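Arginine 3rd transport system periplasmic binding protein (Legionella pneumophila subsp. pneumophila str. Philadelphia 1, PDB 3KZG) probably binds arginine in the periplasm, delivering it to a transport system as a family 3 solute-binding protein. Local coordinates at residues A[142-147]-A[155-160]; A[120-125]-A[134-139]; A[100-103]-A[107-110]; A[18-21]-A[26-29]. One frame throughout, in Å; residues are numbered along the deposited sequence.

Contact 1: A[142-147]-A[155-160]; sequences DMLLGL and SLMDYE
Ser-155 meets Met-143 (a selenomethionine, as is Met-157) through its hydroxyl group. Its OG is anti to the backbone N (chi1 171°), which brings it to 3.1 Å from Met-143 SE. The methyl carbon follows closely, with Met-143 CE 3.6 Å from Ser-155 OG. Leu-156 points the other way, onto Ser-92 and Tyr-94 of strand 91-97, and hardly touches segment 142-147. The next residue, Met-157, again faces the helix; its chain runs out extended and then turns at the selenium (chi3 70°). This bend sets its terminal methyl against two helix side chains: Met-157 CE is 3.6 Å from Met-143 CE, and Leu-144 CD2 reaches the same Met-157 CE at 3.7 Å, the leucine crossing it at about a right angle.

Helix 140-148 is thus packed on one face of the five-stranded sheet of a periplasmic binding protein lobe, as the crossover helix between the parallel strands 133-137 and 154-158. Helix and strand axes run roughly antiparallel, inclined at 147°, 10.1 Å apart at closest approach. Trp-165 of helix 159-166 touches both Leu-144 and Met-157. At the end of the strand, Asp-158 holds the N-cap position of helix 159-166 without a capping bond; its carboxylate is hydrogen-bonded instead to Tyr-121 OH and to Asn-13 ND2 of strand 4-13.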
# COMPACT_ATOMS: atom_id res chain seq x y z
N ASP A 142 -12.32 -6.67 40.35
CA ASP A 142 -12.59 -7.73 41.31
C ASP A 142 -11.97 -9.04 40.83
O ASP A 142 -11.39 -9.80 41.60
CB ASP A 142 -14.10 -7.95 41.47
CG ASP A 142 -14.82 -6.74 42.05
OD1 ASP A 142 -16.06 -6.66 41.92
OD2 ASP A 142 -14.14 -5.87 42.64
N MSE A 143 -12.11 -9.29 39.53
CA MSE A 143 -11.59 -10.50 38.95
C MSE A 143 -10.07 -10.56 39.04
O MSE A 143 -9.51 -11.60 39.38
CB MSE A 143 -12.03 -10.60 37.49
CG MSE A 143 -11.50 -11.82 36.78
SE MSE A 143 -12.34 -12.06 35.09
CE MSE A 143 -11.67 -10.47 34.20
N LEU A 144 -9.41 -9.45 38.72
CA LEU A 144 -7.96 -9.42 38.77
C LEU A 144 -7.48 -9.48 40.22
O LEU A 144 -6.41 -10.03 40.51
CB LEU A 144 -7.44 -8.16 38.07
CG LEU A 144 -7.62 -8.16 36.55
CD1 LEU A 144 -7.08 -6.86 35.96
CD2 LEU A 144 -6.90 -9.36 35.94
N LEU A 145 -8.28 -8.93 41.13
CA LEU A 145 -7.95 -8.95 42.56
C LEU A 145 -8.07 -10.39 43.03
O LEU A 145 -7.23 -10.87 43.79
CB LEU A 145 -8.91 -8.08 43.36
CG LEU A 145 -8.81 -8.19 44.89
CD1 LEU A 145 -7.41 -7.82 45.35
CD2 LEU A 145 -9.85 -7.29 45.56
N GLY A 146 -9.13 -11.05 42.58
CA GLY A 146 -9.36 -12.43 42.96
C GLY A 146 -8.19 -13.28 42.51
O GLY A 146 -7.71 -14.14 43.24
N LEU A 147 -7.73 -13.03 41.28
CA LEU A 147 -6.61 -13.77 40.72
C LEU A 147 -5.37 -13.56 41.59
O LEU A 147 -4.70 -14.52 41.97
CB LEU A 147 -6.34 -13.29 39.29
CG LEU A 147 -5.19 -13.98 38.54
CD1 LEU A 147 -5.49 -15.47 38.42
CD2 LEU A 147 -5.02 -13.35 37.15
N SER A 155 -7.95 -16.61 34.78
CA SER A 155 -9.06 -15.82 34.27
C SER A 155 -9.13 -15.91 32.74
O SER A 155 -8.11 -15.95 32.06
CB SER A 155 -8.88 -14.37 34.71
OG SER A 155 -9.81 -13.52 34.07
N LEU A 156 -10.35 -15.95 32.22
CA LEU A 156 -10.58 -15.98 30.77
C LEU A 156 -11.23 -14.64 30.47
O LEU A 156 -12.32 -14.35 30.96
CB LEU A 156 -11.52 -17.14 30.38
CG LEU A 156 -11.85 -17.26 28.89
CD1 LEU A 156 -10.56 -17.37 28.08
CD2 LEU A 156 -12.72 -18.48 28.65
N MSE A 157 -10.54 -13.81 29.69
CA MSE A 157 -11.01 -12.48 29.32
C MSE A 157 -10.69 -12.18 27.86
O MSE A 157 -10.18 -13.04 27.15
CB MSE A 157 -10.35 -11.43 30.22
CG MSE A 157 -8.82 -11.36 30.13
SE MSE A 157 -7.99 -10.11 31.40
CE MSE A 157 -8.33 -11.09 33.06
N ASP A 158 -11.01 -10.97 27.41
CA ASP A 158 -10.73 -10.56 26.04
C ASP A 158 -9.22 -10.67 25.78
O ASP A 158 -8.40 -10.35 26.65
CB ASP A 158 -11.17 -9.12 25.80
CG ASP A 158 -12.65 -8.88 26.11
OD1 ASP A 158 -13.51 -9.59 25.55
OD2 ASP A 158 -12.95 -7.98 26.92
N TYR A 159 -8.86 -11.13 24.59
CA TYR A 159 -7.46 -11.28 24.21
C TYR A 159 -6.66 -9.98 24.32
O TYR A 159 -5.58 -9.97 24.93
CB TYR A 159 -7.36 -11.82 22.77
CG TYR A 159 -5.95 -11.83 22.23
CD1 TYR A 159 -4.98 -12.67 22.78
CD2 TYR A 159 -5.58 -10.98 21.19
CE1 TYR A 159 -3.66 -12.65 22.31
CE2 TYR A 159 -4.26 -10.95 20.71
CZ TYR A 159 -3.31 -11.79 21.28
OH TYR A 159 -2.02 -11.77 20.83
N GLU A 160 -7.17 -8.88 23.76
CA GLU A 160 -6.45 -7.61 23.83
C GLU A 160 -6.39 -7.07 25.26
O GLU A 160 -5.50 -6.29 25.59
CB GLU A 160 -7.08 -6.55 22.92
CG GLU A 160 -6.95 -6.78 21.42
CD GLU A 160 -5.51 -6.99 20.96
OE1 GLU A 160 -4.58 -6.50 21.63
OE2 GLU A 160 -5.32 -7.65 19.92

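Contact 2: A[120-125]-A[134-139]; sequences PYARQV and VIFYEL
Helix 121-125 lies almost exactly antiparallel to strand 134-137, at 172° and 9.3 Å between axes, with Ala-122 and Val-134 the nearest pair of CA atoms at 6.3 Å. It is the helical crossover of a beta-alpha-beta unit, joining strand 112-116 to the parallel strand 133-137, the outermost strand of the sheet on that side within the chain. Ala-122 is central to the packing. Its small CB points at the strand and takes up both an aromatic and an aliphatic partner: Phe-136 CE1 sits 3.3 Å from Ala-122 CB, a tight approach made obliquely to the ring, and CG1 of Val-134 comes within 3.9 Å of the same carbon. The phenyl ring reaches this position because its chi1 of -65° turns it from the strand back toward the helix. It also lies across Val-134, whose CG1 stands 4.0 Å above the Phe-136 ring plane near its rim. Deeper in, Val-125 also touches Ile-113 and Leu-156 of the sheet, while Val-134 rests on Val-115. One turn of helix beyond Ala-122, the two valines cross obliquely, with Val-125 CG1 3.9 Å from Val-134 CG2.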
# COMPACT_ATOMS: atom_id res chain seq x y z
N PRO A 120 -19.83 -14.18 27.35
CA PRO A 120 -20.09 -15.58 27.03
C PRO A 120 -18.93 -16.47 27.48
O PRO A 120 -18.88 -17.65 27.14
CB PRO A 120 -20.25 -15.55 25.52
CG PRO A 120 -19.21 -14.54 25.12
CD PRO A 120 -19.40 -13.44 26.15
N TYR A 121 -18.02 -15.90 28.26
CA TYR A 121 -16.85 -16.63 28.72
C TYR A 121 -17.11 -17.79 29.69
O TYR A 121 -16.41 -18.80 29.66
CB TYR A 121 -15.82 -15.66 29.29
CG TYR A 121 -15.31 -14.68 28.24
CD1 TYR A 121 -15.11 -15.10 26.91
CD2 TYR A 121 -15.00 -13.36 28.56
CE1 TYR A 121 -14.62 -14.23 25.94
CE2 TYR A 121 -14.50 -12.48 27.59
CZ TYR A 121 -14.32 -12.93 26.29
OH TYR A 121 -13.84 -12.07 25.33
N ALA A 122 -18.11 -17.64 30.55
CA ALA A 122 -18.44 -18.71 31.48
C ALA A 122 -18.83 -19.92 30.64
O ALA A 122 -18.41 -21.05 30.90
CB ALA A 122 -19.60 -18.31 32.38
N ARG A 123 -19.65 -19.67 29.63
CA ARG A 123 -20.12 -20.72 28.74
C ARG A 123 -18.95 -21.36 27.98
O ARG A 123 -18.93 -22.57 27.78
CB ARG A 123 -21.14 -20.15 27.75
CG ARG A 123 -21.75 -21.19 26.82
CD ARG A 123 -22.84 -20.57 25.96
NE ARG A 123 -23.96 -20.09 26.76
CZ ARG A 123 -24.76 -20.86 27.49
NH1 ARG A 123 -24.57 -22.17 27.53
NH2 ARG A 123 -25.75 -20.32 28.19
N GLN A 124 -17.98 -20.55 27.58
CA GLN A 124 -16.83 -21.06 26.85
C GLN A 124 -16.01 -22.00 27.73
O GLN A 124 -15.59 -23.07 27.30
CB GLN A 124 -15.93 -19.92 26.38
CG GLN A 124 -14.86 -20.37 25.40
CD GLN A 124 -13.75 -19.36 25.23
OE1 GLN A 124 -14.00 -18.17 25.04
NE2 GLN A 124 -12.51 -19.83 25.29
N VAL A 125 -15.80 -21.59 28.97
CA VAL A 125 -15.04 -22.37 29.93
C VAL A 125 -15.68 -23.73 30.20
O VAL A 125 -15.03 -24.77 30.11
CB VAL A 125 -14.89 -21.62 31.28
CG1 VAL A 125 -14.19 -22.49 32.31
CG2 VAL A 125 -14.10 -20.33 31.07
N VAL A 134 -16.49 -22.06 37.49
CA VAL A 134 -16.48 -20.66 37.10
C VAL A 134 -16.89 -19.72 38.23
O VAL A 134 -17.87 -19.97 38.94
CB VAL A 134 -17.43 -20.41 35.90
CG1 VAL A 134 -17.35 -18.95 35.47
CG2 VAL A 134 -17.06 -21.32 34.74
N ILE A 135 -16.13 -18.65 38.40
CA ILE A 135 -16.43 -17.65 39.42
C ILE A 135 -16.76 -16.39 38.64
O ILE A 135 -15.92 -15.86 37.91
CB ILE A 135 -15.21 -17.40 40.34
CG1 ILE A 135 -14.91 -18.65 41.17
CG2 ILE A 135 -15.47 -16.20 41.25
CD1 ILE A 135 -16.02 -19.03 42.13
N PHE A 136 -18.00 -15.93 38.78
CA PHE A 136 -18.47 -14.73 38.08
C PHE A 136 -18.09 -13.47 38.84
O PHE A 136 -18.36 -13.35 40.03
CB PHE A 136 -19.99 -14.78 37.91
CG PHE A 136 -20.47 -15.89 37.02
CD1 PHE A 136 -20.72 -15.66 35.67
CD2 PHE A 136 -20.65 -17.17 37.53
CE1 PHE A 136 -21.14 -16.69 34.84
CE2 PHE A 136 -21.08 -18.21 36.70
CZ PHE A 136 -21.32 -17.97 35.35
N TYR A 137 -17.48 -12.53 38.13
CA TYR A 137 -17.07 -11.26 38.72
C TYR A 137 -17.79 -10.15 37.96
O TYR A 137 -17.83 -10.17 36.72
CB TYR A 137 -15.56 -11.07 38.59
CG TYR A 137 -14.74 -11.96 39.50
CD1 TYR A 137 -14.65 -11.69 40.87
CD2 TYR A 137 -14.06 -13.07 39.00
CE1 TYR A 137 -13.89 -12.49 41.72
CE2 TYR A 137 -13.29 -13.88 39.84
CZ TYR A 137 -13.21 -13.59 41.19
OH TYR A 137 -12.46 -14.39 42.01
N GLU A 138 -18.37 -9.19 38.68
CA GLU A 138 -19.08 -8.10 38.02
C GLU A 138 -18.12 -7.06 37.45
O GLU A 138 -18.38 -6.50 36.39
CB GLU A 138 -20.07 -7.44 38.99
CG GLU A 138 -21.23 -8.35 39.39
CD GLU A 138 -22.30 -7.61 40.19
OE1 GLU A 138 -21.96 -7.02 41.23
OE2 GLU A 138 -23.47 -7.64 39.77
N LEU A 139 -17.02 -6.81 38.16
CA LEU A 139 -16.02 -5.84 37.70
C LEU A 139 -14.70 -6.54 37.37
O LEU A 139 -14.34 -7.53 38.01
CB LEU A 139 -15.73 -4.78 38.76
CG LEU A 139 -16.83 -3.83 39.20
CD1 LEU A 139 -17.82 -4.58 40.08
CD2 LEU A 139 -16.23 -2.66 39.98

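Contact 3: A[100-103]-A[107-110]; sequences SKIS and DLHG
Asp-107 accepts the backbone N-H of Ser-103 at its OD2, closing a compact turn in the loop between strands 91-97 and 112-116, just after an ST turn at Ser-100. The bond from Ser-103 N to Asp-107 OD2 is 3.2 Å and nearly straight (167°), meeting the oxygen on the anti side and 20° out of the carboxylate plane. The hydroxyl of Ser-103 adds a weak second bond, its OG 3.4 Å from that OD2, and Thr-104 N donates to the same atom, so that one carboxylate oxygen gathers three donors from two successive residues. Such a cluster of N-H and O-H groups would be expected to favour the charged form of the aspartate.

Below this polar grip lies an aliphatic layer. Ile-102 sends CG2 to Leu-108 CD2 at 3.8 Å, the two side chains crossing at about a right angle, while Asp-107 CB lies 3.9 Å from Ile-102 CG2. CG1 of Ile-102 lies beside the backbone N, which leaves CG2 anti to it, the branch that meets Leu-108. Ile-183 of strand 180-188 flanks Ile-102 as well, and Lys-181 NZ donates a hydrogen bond to the carbonyl oxygen of Ser-100. Behind Ile-102 the ST turn fixes the backbone: Ile-102 N donates to Ser-100 OG over 3.0 Å, at a bent 138°.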
# COMPACT_ATOMS: atom_id res chain seq x y z
N SER A 100 2.38 -18.92 38.89
CA SER A 100 1.45 -20.05 38.82
C SER A 100 2.09 -21.29 38.19
O SER A 100 2.88 -21.18 37.26
CB SER A 100 0.21 -19.67 38.01
OG SER A 100 -0.56 -20.83 37.71
N LYS A 101 1.72 -22.46 38.71
CA LYS A 101 2.24 -23.71 38.18
C LYS A 101 1.62 -23.98 36.80
O LYS A 101 2.20 -24.67 35.96
CB LYS A 101 1.92 -24.87 39.13
CG LYS A 101 2.93 -25.02 40.27
CD LYS A 101 4.29 -25.43 39.74
CE LYS A 101 5.28 -25.70 40.87
NZ LYS A 101 5.59 -24.47 41.65
N ILE A 102 0.43 -23.43 36.58
CA ILE A 102 -0.25 -23.58 35.30
C ILE A 102 0.62 -22.90 34.25
O ILE A 102 0.93 -21.72 34.37
CB ILE A 102 -1.63 -22.90 35.30
CG1 ILE A 102 -2.55 -23.57 36.32
CG2 ILE A 102 -2.24 -22.96 33.91
CD1 ILE A 102 -3.89 -22.90 36.46
N SER A 103 1.02 -23.65 33.23
CA SER A 103 1.86 -23.10 32.18
C SER A 103 1.37 -23.50 30.79
O SER A 103 1.74 -22.89 29.80
CB SER A 103 3.31 -23.55 32.38
OG SER A 103 3.39 -24.95 32.48
N ASP A 107 -2.98 -27.64 31.66
CA ASP A 107 -2.96 -27.56 33.13
C ASP A 107 -4.20 -26.89 33.72
O ASP A 107 -4.39 -26.88 34.94
CB ASP A 107 -1.72 -26.80 33.61
CG ASP A 107 -0.42 -27.51 33.25
OD1 ASP A 107 -0.34 -28.74 33.44
OD2 ASP A 107 0.51 -26.82 32.78
N LEU A 108 -5.04 -26.33 32.86
CA LEU A 108 -6.25 -25.67 33.31
C LEU A 108 -7.28 -26.66 33.82
O LEU A 108 -8.32 -26.27 34.36
CB LEU A 108 -6.84 -24.83 32.18
CG LEU A 108 -5.97 -23.64 31.76
CD1 LEU A 108 -6.52 -23.01 30.50
CD2 LEU A 108 -5.90 -22.63 32.89
N HIS A 109 -7.00 -27.95 33.66
CA HIS A 109 -7.93 -28.99 34.10
C HIS A 109 -8.10 -29.00 35.61
O HIS A 109 -7.13 -29.09 36.37
CB HIS A 109 -7.44 -30.37 33.62
CG HIS A 109 -8.39 -31.49 33.94
ND1 HIS A 109 -8.61 -31.94 35.22
CD2 HIS A 109 -9.19 -32.23 33.13
CE1 HIS A 109 -9.50 -32.92 35.19
NE2 HIS A 109 -9.86 -33.12 33.94
N GLY A 110 -9.36 -28.90 36.05
CA GLY A 110 -9.66 -28.91 37.47
C GLY A 110 -9.46 -27.59 38.18
O GLY A 110 -9.56 -27.51 39.40

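Contact 4: A[18-21]-A[26-29]; sequences VWSG and LYGF
A single antiparallel bridge, Val-18 paired with Tyr-27, draws together the two ends of the surface loop that links strand 17-18 to helix 29-40. Its one bond is weak: Val-18 N donates to Tyr-27 O over 3.1 Å, at 128°. The two residues form a hydrogen-bonded antiparallel pair, their CA atoms 5.8 Å apart, and the CA atoms of Trp-19 and Leu-26 are 5.3 Å apart.

On one side of this loop the Tyr-27 ring lies over Val-18, whose CG2 is placed above a face of the ring. The modelled separation is shorter than carbons can adopt, so the detail there is doubtful. On the other side Leu-26 takes over. Its CB rests 3.6 Å from Val-18 O, and its CG approaches the Trp-19 indole at the edge, near the ring plane, 4.3 Å from CD1 of Trp-19.

The loop leans on the first sheet of the protein, that of strands 4-13 and 44-50: Val-18 touches Phe-12, Leu-26 touches Thr-9 and Phe-47, and Trp-19 touches Lys-11 and Ala-49. With CG anti to the backbone N (chi1 173°), the Trp-19 ring lies on the side of the following residues, and Gly-21 N sits 3.4 Å above the centre of one face. Gly-28, at the N-cap position, leads into helix 29-40, whose first residue, Phe-29, meets the rings of Tyr-228 and Phe-229 edge-to-face.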
# COMPACT_ATOMS: atom_id res chain seq x y z
N VAL A 18 -11.98 2.93 29.66
CA VAL A 18 -11.72 3.10 31.07
C VAL A 18 -12.38 4.40 31.50
O VAL A 18 -12.18 5.46 30.90
CB VAL A 18 -10.22 3.21 31.34
CG1 VAL A 18 -9.52 1.88 31.11
CG2 VAL A 18 -9.66 4.24 30.43
N TRP A 19 -13.19 4.31 32.55
CA TRP A 19 -13.90 5.46 33.09
C TRP A 19 -13.13 5.98 34.31
O TRP A 19 -12.82 5.21 35.22
CB TRP A 19 -15.30 5.02 33.50
CG TRP A 19 -16.10 6.05 34.21
CD1 TRP A 19 -16.63 7.19 33.69
CD2 TRP A 19 -16.50 6.01 35.59
NE1 TRP A 19 -17.35 7.86 34.65
CE2 TRP A 19 -17.28 7.16 35.83
CE3 TRP A 19 -16.28 5.10 36.64
CZ2 TRP A 19 -17.84 7.43 37.08
CZ3 TRP A 19 -16.84 5.38 37.88
CH2 TRP A 19 -17.61 6.54 38.09
N SER A 20 -12.82 7.27 34.32
CA SER A 20 -12.08 7.91 35.42
C SER A 20 -12.91 8.97 36.14
O SER A 20 -12.37 9.95 36.66
CB SER A 20 -10.80 8.56 34.89
OG SER A 20 -9.98 7.62 34.20
N GLY A 21 -14.23 8.78 36.17
CA GLY A 21 -15.10 9.74 36.82
C GLY A 21 -15.98 10.46 35.81
O GLY A 21 -15.60 10.60 34.65
N LEU A 26 -13.36 9.84 28.81
CA LEU A 26 -12.95 8.44 28.87
C LEU A 26 -11.92 8.24 27.78
O LEU A 26 -11.71 9.11 26.94
CB LEU A 26 -14.14 7.50 28.63
CG LEU A 26 -15.34 7.59 29.57
CD1 LEU A 26 -16.14 8.86 29.26
CD2 LEU A 26 -16.22 6.36 29.38
N TYR A 27 -11.26 7.09 27.80
CA TYR A 27 -10.27 6.79 26.79
C TYR A 27 -10.19 5.29 26.52
O TYR A 27 -10.52 4.47 27.38
CB TYR A 27 -8.90 7.34 27.20
CG TYR A 27 -8.21 6.60 28.32
CD1 TYR A 27 -7.49 5.43 28.07
CD2 TYR A 27 -8.24 7.09 29.62
CE1 TYR A 27 -6.82 4.76 29.09
CE2 TYR A 27 -7.58 6.43 30.66
CZ TYR A 27 -6.87 5.27 30.38
OH TYR A 27 -6.23 4.61 31.40
N GLY A 28 -9.77 4.94 25.31
CA GLY A 28 -9.65 3.55 24.92
C GLY A 28 -10.06 3.40 23.47
O GLY A 28 -10.59 4.34 22.87
N PHE A 29 -9.82 2.23 22.89
CA PHE A 29 -10.17 2.00 21.50
C PHE A 29 -11.66 2.20 21.19
O PHE A 29 -11.99 2.84 20.20
CB PHE A 29 -9.76 0.59 21.07
CG PHE A 29 -10.04 0.30 19.62
CD1 PHE A 29 -9.25 0.86 18.63
CD2 PHE A 29 -11.11 -0.51 19.26
CE1 PHE A 29 -9.52 0.61 17.28
CE2 PHE A 29 -11.39 -0.76 17.92
CZ PHE A 29 -10.59 -0.20 16.93

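Overall arrangement
Along the chain the contacts come in series: contact 4, then contact 3, contact 2 and contact 1. Contacts 1 and 2 are neighbours, with centres 10 Å apart, and both pack helices on the five-stranded sheet made by strands 91-97, 112-116, 133-137, 154-158 and 180-188; helix 140-148 follows strand 133-137 directly. Leu-156 touches Val-125 between them. Contact 3 lies in the loop between two strands of the same sheet, about 15 Å from contact 1 between centres. Contact 4 lies by the sheet of strands 4-13, 17-18, 44-50 and 66-67 and is about 33 Å from contact 3 between centres, consistent with the two-lobed build of periplasmic binding proteins, in which ligand is held between the lobes.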